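Serine hydrolase CCSP0084 (PDB 4I3F) probably hydrolyses carbon-carbon bonds in meta-cleavage products of aromatic degradation, and perhaps esters, as a serine hydrolase with the alpha/beta hydrolase fold. Local coordinates at residues A[129-134]-A[145-150]; A[133-136]-A[141-144]; A[243-248]-A[261-266]; A[257-262]-A[269-274]. All blocks are in the same frame, centred on the assembly; numbering follows the deposited sequence.

How the contacts relate
The four contacts belong to two beta-alpha-beta units that follow one another along the chain and share one sheet. Contacts 1 and 2 pin helix 126-137 to strand 142-148, with centres about 9 Å apart. Contacts 3 and 4 use helix 257-265, set against strands 243-248 and 269-274, and their centres lie only about 3 Å apart. Strands 142-148, 243-248 and 269-274 are consecutive in the sheet, so backbone hydrogen bonds join contact 1 to contact 3 and contact 3 to contact 4. Contacts 2 and 4, about 18 Å apart between centres, do not touch. Together the four contacts anchor two helices on the sheet of the alpha/beta hydrolase fold.

Contact 1: residues A[129-134]-A[145-150]; sequences GVTLHL and AVLMGP
Where Thr131 and Leu132 meet Leu147 no flat group takes part: the ring nearby, that of His133, stands on another side of the helix, with Gly129 O in plane at its edge and its NE2 bonded to Phe229 O. What holds helix 126-137 to strand 142-148 is therefore aliphatic. Leu147 reaches toward the helix and forks, one methyl for each helix residue. Its CD2 lies 3.7 Å from Thr131 CG2, the two side chains sliding past each other in opposite directions. Its CD1 comes 3.9 Å from Leu132 CD2, and here the side chains cross at about a right angle. Leucine suits the place because its two branches can serve neighbouring positions of the helix at once.

Threonine suits its place for a different reason. With OG1 beside the backbone N (chi1 -63°), the Thr131 hydroxyl is bonded to Gly127 O one turn back, which satisfies a buried polar atom, and CG2 is left to face the strand. That methyl also stands 4.3 Å from Ala145 CB, where the short alanine side chain fits beneath the helix.

The helix and strand axes approach to 9.2 Å and run roughly antiparallel, at 148°, as in the return leg of a beta-alpha-beta crossover. Gly127 belongs to a GxSxG sequence, consistent with the nucleophile elbow of this family, and the Thr131 side chain touches residues of that probable motif. Strand 119-124 flanks the contact through Ile121, which touches Thr131 and Ala145, while Met243 of strand 243-248 touches Leu132 and Leu147.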
# COMPACT_ATOMS: atom_id res chain seq x y z
N GLY A 129 2.28 5.70 -1.92
CA GLY A 129 2.27 7.15 -1.76
C GLY A 129 2.75 7.56 -0.38
O GLY A 129 3.58 8.47 -0.23
N VAL A 130 2.22 6.89 0.64
CA VAL A 130 2.67 7.14 2.01
C VAL A 130 4.17 6.88 2.13
O VAL A 130 4.88 7.64 2.80
CB VAL A 130 1.88 6.27 3.03
CG1 VAL A 130 2.42 6.47 4.44
CG2 VAL A 130 0.39 6.64 3.00
N THR A 131 4.64 5.83 1.46
CA THR A 131 6.08 5.53 1.45
C THR A 131 6.87 6.70 0.89
O THR A 131 7.88 7.10 1.47
CB THR A 131 6.39 4.26 0.63
OG1 THR A 131 5.76 3.13 1.25
CG2 THR A 131 7.89 4.03 0.55
N LEU A 132 6.43 7.25 -0.24
CA LEU A 132 7.13 8.38 -0.85
C LEU A 132 7.20 9.58 0.10
O LEU A 132 8.24 10.23 0.22
CB LEU A 132 6.49 8.77 -2.17
CG LEU A 132 6.82 7.81 -3.33
CD1 LEU A 132 5.96 8.15 -4.53
CD2 LEU A 132 8.28 7.93 -3.70
N HIS A 133 6.08 9.88 0.75
CA HIS A 133 6.08 10.97 1.72
C HIS A 133 6.92 10.68 2.95
O HIS A 133 7.52 11.59 3.51
CB HIS A 133 4.64 11.36 2.08
CG HIS A 133 3.93 12.04 0.96
ND1 HIS A 133 3.83 13.41 0.86
CD2 HIS A 133 3.33 11.54 -0.15
CE1 HIS A 133 3.17 13.73 -0.24
NE2 HIS A 133 2.86 12.61 -0.88
N LEU A 134 6.99 9.41 3.35
CA LEU A 134 7.87 9.02 4.46
C LEU A 134 9.34 9.24 4.11
O LEU A 134 10.11 9.75 4.93
CB LEU A 134 7.63 7.57 4.86
CG LEU A 134 6.48 7.35 5.85
CD1 LEU A 134 6.05 5.87 5.84
CD2 LEU A 134 6.89 7.78 7.25
N ALA A 145 13.58 0.92 -0.50
CA ALA A 145 12.14 1.00 -0.72
C ALA A 145 11.71 0.24 -1.97
O ALA A 145 12.37 0.31 -3.01
CB ALA A 145 11.69 2.46 -0.81
N VAL A 146 10.59 -0.47 -1.86
CA VAL A 146 9.94 -1.08 -3.01
C VAL A 146 8.54 -0.48 -3.13
O VAL A 146 7.77 -0.50 -2.17
CB VAL A 146 9.82 -2.60 -2.86
CG1 VAL A 146 8.91 -3.18 -3.97
CG2 VAL A 146 11.19 -3.24 -2.92
N LEU A 147 8.22 0.07 -4.30
CA LEU A 147 6.87 0.54 -4.57
C LEU A 147 6.17 -0.44 -5.51
O LEU A 147 6.83 -1.10 -6.32
CB LEU A 147 6.88 1.94 -5.19
CG LEU A 147 7.67 3.01 -4.44
CD1 LEU A 147 7.58 4.37 -5.16
CD2 LEU A 147 7.21 3.12 -2.97
N MET A 148 4.85 -0.55 -5.37
CA MET A 148 4.06 -1.43 -6.23
C MET A 148 2.83 -0.65 -6.65
O MET A 148 1.93 -0.41 -5.84
CB MET A 148 3.65 -2.69 -5.47
CG MET A 148 3.16 -3.81 -6.37
SD MET A 148 2.15 -5.02 -5.48
CE MET A 148 0.63 -4.09 -5.27
N GLY A 149 2.80 -0.24 -7.91
CA GLY A 149 1.71 0.56 -8.44
C GLY A 149 1.39 1.75 -7.56
O GLY A 149 0.23 1.95 -7.18
N PRO A 150 2.40 2.57 -7.26
CA PRO A 150 2.22 3.64 -6.28
C PRO A 150 1.45 4.86 -6.81
O PRO A 150 1.55 5.19 -7.99
CB PRO A 150 3.66 4.05 -5.96
CG PRO A 150 4.39 3.84 -7.25
CD PRO A 150 3.76 2.58 -7.84

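Contact 2: residues A[133-136]-A[141-144]; sequences HLLN and RFKK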
# COMPACT_ATOMS: atom_id res chain seq x y z
N HIS A 133 6.08 9.88 0.75
CA HIS A 133 6.08 10.97 1.72
C HIS A 133 6.92 10.68 2.95
O HIS A 133 7.52 11.59 3.51
CB HIS A 133 4.64 11.36 2.08
CG HIS A 133 3.93 12.04 0.96
ND1 HIS A 133 3.83 13.41 0.86
CD2 HIS A 133 3.33 11.54 -0.15
CE1 HIS A 133 3.17 13.73 -0.24
NE2 HIS A 133 2.86 12.61 -0.88
N LEU A 134 6.99 9.41 3.35
CA LEU A 134 7.87 9.02 4.46
C LEU A 134 9.34 9.24 4.11
O LEU A 134 10.11 9.75 4.93
CB LEU A 134 7.63 7.57 4.86
CG LEU A 134 6.48 7.35 5.85
CD1 LEU A 134 6.05 5.87 5.84
CD2 LEU A 134 6.89 7.78 7.25
N LEU A 135 9.74 8.87 2.89
CA LEU A 135 11.13 9.06 2.47
C LEU A 135 11.47 10.54 2.37
O LEU A 135 12.60 10.95 2.64
CB LEU A 135 11.38 8.38 1.12
CG LEU A 135 11.07 6.88 1.04
CD1 LEU A 135 11.32 6.36 -0.36
CD2 LEU A 135 11.90 6.11 2.04
N ASN A 136 10.48 11.34 1.99
CA ASN A 136 10.69 12.78 1.86
C ASN A 136 10.80 13.45 3.21
O ASN A 136 11.66 14.31 3.42
CB ASN A 136 9.53 13.40 1.08
CG ASN A 136 9.71 14.90 0.86
OD1 ASN A 136 10.77 15.37 0.43
ND2 ASN A 136 8.67 15.67 1.19
N ARG A 141 14.93 7.34 8.56
CA ARG A 141 14.30 6.18 9.17
C ARG A 141 14.17 5.02 8.19
O ARG A 141 13.64 3.97 8.55
CB ARG A 141 12.90 6.52 9.70
CG ARG A 141 12.86 7.64 10.74
CD ARG A 141 13.79 7.36 11.92
NE ARG A 141 13.36 6.23 12.74
CZ ARG A 141 12.45 6.30 13.72
NH1 ARG A 141 11.86 7.45 13.99
NH2 ARG A 141 12.12 5.22 14.41
N PHE A 142 14.65 5.22 6.96
CA PHE A 142 14.42 4.21 5.91
C PHE A 142 15.67 3.84 5.14
O PHE A 142 16.57 4.66 4.96
CB PHE A 142 13.29 4.66 4.98
CG PHE A 142 12.00 4.89 5.70
CD1 PHE A 142 11.65 6.18 6.14
CD2 PHE A 142 11.18 3.83 6.02
CE1 PHE A 142 10.48 6.38 6.86
CE2 PHE A 142 10.02 4.03 6.74
CZ PHE A 142 9.67 5.31 7.16
N LYS A 143 15.71 2.57 4.73
CA LYS A 143 16.86 2.01 4.03
C LYS A 143 16.49 1.88 2.55
O LYS A 143 16.56 2.86 1.81
CB LYS A 143 17.25 0.66 4.65
CG LYS A 143 17.91 0.77 6.03
CD LYS A 143 17.65 -0.45 6.92
CE LYS A 143 18.32 -1.72 6.40
NZ LYS A 143 19.81 -1.60 6.42
N LYS A 144 16.08 0.69 2.13
CA LYS A 144 15.61 0.52 0.75
C LYS A 144 14.09 0.53 0.67
O LYS A 144 13.41 0.16 1.63
CB LYS A 144 16.10 -0.81 0.16
CG LYS A 144 17.57 -0.87 -0.17
CD LYS A 144 17.88 -2.26 -0.72
CE LYS A 144 18.92 -2.22 -1.83
NZ LYS A 144 20.31 -2.27 -1.31
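Leu135 and Phe142 bring their CA atoms within 6.8 Å of each other, where the last turns of helix 126-137 lie over the start of strand 142-148. Phe142 sends its side chain toward the helix and spans the gap in two stages. Near its root, CB lies 3.6 Å from Leu135 CD2. Farther out, the ring reaches Leu134: CE1 is 3.7 Å from Leu134 CB, and CZ is equally close to Leu134 CD2. Both leucines cross obliquely to the phenylalanine and approach its ring at a slant. With CG anti to the carbonyl carbon (chi1 -58°), the ring is carried out alongside Leu134, where Thr119 and Ile121 of strand 119-124 also touch it. A long, flat apolar group suits a place that must fill the wedge between two leucines and a neighbouring strand.

With an alanine here the ring of Phe142 would be gone, which would probably leave a gap beside Leu134 and strip Leu135 CD2 of its ring contact. Polar groups are kept outside this core: Arg141 turns away to a salt bridge with Asp112, and Lys144 to one with Asp302. The contact itself is pure van der Waals packing, held by shape and burial rather than by directed bonds.

Contact 3: residues A[243-248]-A[261-266]; sequences MLVTHA and YLIDRI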
# COMPACT_ATOMS: atom_id res chain seq x y z
N MET A 243 15.87 2.29 -4.53
CA MET A 243 14.45 2.01 -4.69
C MET A 243 14.19 1.08 -5.86
O MET A 243 14.92 1.09 -6.85
CB MET A 243 13.69 3.33 -4.90
CG MET A 243 12.17 3.19 -5.00
SD MET A 243 11.42 4.80 -5.35
CE MET A 243 11.62 5.65 -3.80
N LEU A 244 13.16 0.25 -5.71
CA LEU A 244 12.62 -0.53 -6.82
C LEU A 244 11.15 -0.19 -6.99
O LEU A 244 10.34 -0.38 -6.08
CB LEU A 244 12.78 -2.03 -6.56
CG LEU A 244 12.17 -2.95 -7.62
CD1 LEU A 244 12.78 -2.73 -8.99
CD2 LEU A 244 12.31 -4.41 -7.19
N VAL A 245 10.80 0.36 -8.16
CA VAL A 245 9.40 0.64 -8.47
C VAL A 245 8.89 -0.50 -9.34
O VAL A 245 9.42 -0.76 -10.42
CB VAL A 245 9.26 1.96 -9.24
CG1 VAL A 245 7.80 2.22 -9.62
CG2 VAL A 245 9.83 3.12 -8.40
N THR A 246 7.86 -1.20 -8.86
CA THR A 246 7.24 -2.27 -9.65
C THR A 246 5.86 -1.83 -10.08
O THR A 246 5.20 -1.07 -9.37
CB THR A 246 7.15 -3.59 -8.88
OG1 THR A 246 6.26 -3.46 -7.76
CG2 THR A 246 8.54 -4.00 -8.37
N HIS A 247 5.43 -2.28 -11.25
CA HIS A 247 4.13 -1.87 -11.76
C HIS A 247 3.59 -2.90 -12.71
O HIS A 247 4.35 -3.55 -13.44
CB HIS A 247 4.25 -0.53 -12.49
CG HIS A 247 3.03 0.33 -12.38
ND1 HIS A 247 2.97 1.42 -11.55
CD2 HIS A 247 1.84 0.28 -13.02
CE1 HIS A 247 1.78 2.00 -11.66
NE2 HIS A 247 1.08 1.32 -12.55
N ALA A 248 2.27 -3.04 -12.73
CA ALA A 248 1.63 -3.94 -13.69
C ALA A 248 1.39 -3.20 -14.99
O ALA A 248 0.83 -2.10 -14.97
CB ALA A 248 0.33 -4.42 -13.13
N TYR A 261 7.09 8.09 -14.71
CA TYR A 261 7.24 9.44 -14.17
C TYR A 261 8.15 9.42 -12.95
O TYR A 261 9.07 10.25 -12.83
CB TYR A 261 5.86 9.95 -13.75
CG TYR A 261 5.80 11.38 -13.26
CD1 TYR A 261 5.48 12.41 -14.12
CD2 TYR A 261 6.05 11.69 -11.93
CE1 TYR A 261 5.42 13.73 -13.67
CE2 TYR A 261 6.00 13.00 -11.47
CZ TYR A 261 5.68 14.01 -12.34
OH TYR A 261 5.61 15.31 -11.88
N LEU A 262 7.89 8.48 -12.04
CA LEU A 262 8.64 8.40 -10.81
C LEU A 262 10.11 8.05 -11.07
O LEU A 262 11.01 8.71 -10.55
CB LEU A 262 7.99 7.43 -9.81
CG LEU A 262 6.64 7.92 -9.27
CD1 LEU A 262 5.90 6.83 -8.53
CD2 LEU A 262 6.82 9.14 -8.36
N ILE A 263 10.36 7.04 -11.91
CA ILE A 263 11.77 6.69 -12.14
C ILE A 263 12.53 7.76 -12.93
O ILE A 263 13.76 7.82 -12.86
CB ILE A 263 11.96 5.24 -12.69
CG1 ILE A 263 11.47 5.09 -14.13
CG2 ILE A 263 11.30 4.21 -11.79
CD1 ILE A 263 12.59 5.07 -15.13
N ASP A 264 11.82 8.64 -13.63
CA ASP A 264 12.47 9.74 -14.33
C ASP A 264 12.96 10.80 -13.35
O ASP A 264 13.81 11.63 -13.69
CB ASP A 264 11.52 10.40 -15.34
CG ASP A 264 12.24 11.31 -16.33
OD1 ASP A 264 13.22 10.87 -16.95
OD2 ASP A 264 11.81 12.48 -16.48
N ARG A 265 12.43 10.77 -12.13
CA ARG A 265 12.68 11.85 -11.16
C ARG A 265 13.39 11.44 -9.88
O ARG A 265 14.02 12.27 -9.23
CB ARG A 265 11.36 12.53 -10.81
CG ARG A 265 10.87 13.43 -11.91
CD ARG A 265 9.41 13.76 -11.75
NE ARG A 265 8.97 14.67 -12.81
CZ ARG A 265 8.62 14.28 -14.02
NH1 ARG A 265 8.63 12.99 -14.34
NH2 ARG A 265 8.23 15.18 -14.92
N ILE A 266 13.28 10.17 -9.51
CA ILE A 266 13.93 9.65 -8.31
C ILE A 266 15.29 9.06 -8.69
O ILE A 266 15.36 8.12 -9.47
CB ILE A 266 13.02 8.60 -7.63
CG1 ILE A 266 11.68 9.26 -7.25
CG2 ILE A 266 13.69 7.98 -6.40
CD1 ILE A 266 10.64 8.28 -6.70
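Met243 reaches Ile266 by an extended chain that bends at its end: CG lies opposite the backbone N (chi1 -176°), and with chi2 extended as well SD is carried to 3.8 Å from Ile266 CD1. The bend at chi3 (-72°) then lays CE along the same isoleucine, 4.0 Å from Ile266 CD1. The two side chains cross at about a right angle, with Ile266 CG2 beside the sulfur as a second neighbour. A methionine suits this spot since its slender, flexible thioether can follow the isoleucine surface, and its CE also packs against Leu135 of helix 126-137.

Farther along the strand, Val245 CG2 meets Ile263 CG2 at 3.9 Å. Ile263 holds its CG1 in the crowded position between backbone N and carbonyl carbon (chi1 70°); the short CG2 branch thus faces the strand while the longer branch leads away from it. Beta-branched valine suits a strand and offers a compact surface there.

Near the end of helix 257-265, Leu262 O accepts from both Arg265 N and Ile266 N. Arg265 NH1 donates to Tyr261 O at 3.2 Å, the oxygen in the guanidinium plane, and also sits over the centre of the Tyr261 ring in a cation-pi contact, while NE pairs with Asp233 of helix 233-237.

Replacing Met243 by an alanine would probably leave Ile266 without its partner from the strand and open a gap beside Leu135. No hydrogen bond or salt bridge crosses between the segments; the hold is apolar, from close fit and burial.

Contact 4: residues A[257-262]-A[269-274]; sequences NNAYYL and AQLHVF
Leu271 reaches from strand 269-274 to Ala259 and Tyr260, and its chain can be followed outward. CB leaves the strand toward the helix, and with CG opposite the backbone N (chi1 175°) the stem continues to a fork beneath the first turns of helix 257-265. One prong, Leu271 CD1, lies 3.8 Å from Ala259 CB and also touches Val245 O of the adjoining strand. The other, Leu271 CD2, rests at the edge of the Tyr260 ring, near its plane, 3.7 Å from CE2 and just as far from CD2 of that ring. Leucine suits the place because its forked end lets one residue serve Ala259 and Tyr260 at once.

Tyr260 starts out from the helix pointing away from the strand, and the ring brings it back. A chi2 of 167°, far from the perpendicular setting common for aromatic rings, brings the CD2-CE2 edge against the leucine methyl. Tyr260 CE2 also comes within 4.3 Å of Val273 CG2, at a slant to the ring. Tyrosine suits this exposed position, where its ring carbons cover Leu271 and Val273. Ala259 is short enough for the helix to sit close over the leucine.

Helix and strand run almost antiparallel, at 163°, with their axes 9.3 Å apart, as the second half of a crossover unit should. Strand 269-274 is the outermost strand on this side of the sheet, and its side chains alternate: Leu271 and Val273 turn to helix 257-265, while His272 and Phe274, the CD2 of the former lying over a face of the latter's ring toward its rim, meet helix 286-298 on the opposite side.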
# COMPACT_ATOMS: atom_id res chain seq x y z
N ASN A 257 2.16 4.88 -16.75
CA ASN A 257 2.95 6.11 -16.91
C ASN A 257 3.43 6.70 -15.58
O ASN A 257 4.43 7.42 -15.54
CB ASN A 257 2.19 7.17 -17.70
CG ASN A 257 2.12 6.87 -19.18
OD1 ASN A 257 2.91 6.08 -19.71
ND2 ASN A 257 1.18 7.50 -19.87
N ASN A 258 2.75 6.40 -14.49
CA ASN A 258 3.20 6.89 -13.17
C ASN A 258 4.51 6.32 -12.78
O ASN A 258 5.30 6.96 -12.19
CB ASN A 258 2.34 6.44 -12.06
CG ASN A 258 1.13 7.10 -12.11
OD1 ASN A 258 1.14 8.16 -11.76
ND2 ASN A 258 0.16 6.56 -12.89
N ALA A 259 4.68 5.06 -13.10
CA ALA A 259 5.94 4.43 -12.74
C ALA A 259 7.06 5.08 -13.53
O ALA A 259 8.14 5.36 -12.99
CB ALA A 259 5.89 2.92 -12.98
N TYR A 260 6.81 5.31 -14.81
CA TYR A 260 7.80 5.97 -15.66
C TYR A 260 8.12 7.38 -15.17
O TYR A 260 9.27 7.83 -15.24
CB TYR A 260 7.28 6.05 -17.09
CG TYR A 260 7.06 4.72 -17.79
CD1 TYR A 260 6.34 4.67 -18.97
CD2 TYR A 260 7.59 3.54 -17.29
CE1 TYR A 260 6.14 3.47 -19.64
CE2 TYR A 260 7.38 2.33 -17.96
CZ TYR A 260 6.67 2.31 -19.12
OH TYR A 260 6.48 1.12 -19.79
N TYR A 261 7.09 8.09 -14.71
CA TYR A 261 7.24 9.44 -14.17
C TYR A 261 8.15 9.42 -12.95
O TYR A 261 9.07 10.25 -12.83
CB TYR A 261 5.86 9.95 -13.75
CG TYR A 261 5.80 11.38 -13.26
CD1 TYR A 261 5.48 12.41 -14.12
CD2 TYR A 261 6.05 11.69 -11.93
CE1 TYR A 261 5.42 13.73 -13.67
CE2 TYR A 261 6.00 13.00 -11.47
CZ TYR A 261 5.68 14.01 -12.34
OH TYR A 261 5.61 15.31 -11.88
N LEU A 262 7.89 8.48 -12.04
CA LEU A 262 8.64 8.40 -10.81
C LEU A 262 10.11 8.05 -11.07
O LEU A 262 11.01 8.71 -10.55
CB LEU A 262 7.99 7.43 -9.81
CG LEU A 262 6.64 7.92 -9.27
CD1 LEU A 262 5.90 6.83 -8.53
CD2 LEU A 262 6.82 9.14 -8.36
N ALA A 269 16.27 4.96 -8.28
CA ALA A 269 15.16 4.06 -8.49
C ALA A 269 15.31 3.21 -9.75
O ALA A 269 15.47 3.74 -10.86
CB ALA A 269 13.88 4.85 -8.56
N GLN A 270 15.26 1.88 -9.59
CA GLN A 270 15.13 0.97 -10.72
C GLN A 270 13.66 0.71 -10.97
O GLN A 270 12.83 0.97 -10.10
CB GLN A 270 15.78 -0.38 -10.40
CG GLN A 270 17.28 -0.39 -10.27
CD GLN A 270 17.78 -1.70 -9.68
OE1 GLN A 270 17.42 -2.78 -10.16
NE2 GLN A 270 18.57 -1.62 -8.62
N LEU A 271 13.34 0.18 -12.15
CA LEU A 271 11.96 -0.11 -12.52
C LEU A 271 11.79 -1.56 -12.93
O LEU A 271 12.64 -2.10 -13.61
CB LEU A 271 11.58 0.77 -13.72
CG LEU A 271 10.19 0.53 -14.32
CD1 LEU A 271 9.09 0.95 -13.37
CD2 LEU A 271 10.07 1.28 -15.66
N HIS A 272 10.68 -2.19 -12.54
CA HIS A 272 10.32 -3.48 -13.12
C HIS A 272 8.84 -3.49 -13.45
O HIS A 272 8.01 -3.18 -12.60
CB HIS A 272 10.64 -4.63 -12.16
CG HIS A 272 10.74 -5.96 -12.85
ND1 HIS A 272 11.94 -6.48 -13.28
CD2 HIS A 272 9.80 -6.87 -13.20
CE1 HIS A 272 11.74 -7.65 -13.87
NE2 HIS A 272 10.44 -7.91 -13.82
N VAL A 273 8.52 -3.84 -14.70
CA VAL A 273 7.12 -3.89 -15.13
C VAL A 273 6.75 -5.31 -15.51
O VAL A 273 7.44 -5.93 -16.32
CB VAL A 273 6.88 -2.95 -16.34
CG1 VAL A 273 5.40 -2.96 -16.73
CG2 VAL A 273 7.30 -1.52 -16.01
N PHE A 274 5.65 -5.81 -14.95
CA PHE A 274 5.16 -7.15 -15.26
C PHE A 274 4.05 -7.12 -16.30
O PHE A 274 3.11 -6.33 -16.20
CB PHE A 274 4.64 -7.84 -14.00
CG PHE A 274 5.71 -8.18 -13.00
CD1 PHE A 274 6.47 -9.33 -13.14
CD2 PHE A 274 5.93 -7.36 -11.90
CE1 PHE A 274 7.46 -9.65 -12.22
CE2 PHE A 274 6.92 -7.68 -10.96
CZ PHE A 274 7.68 -8.83 -11.13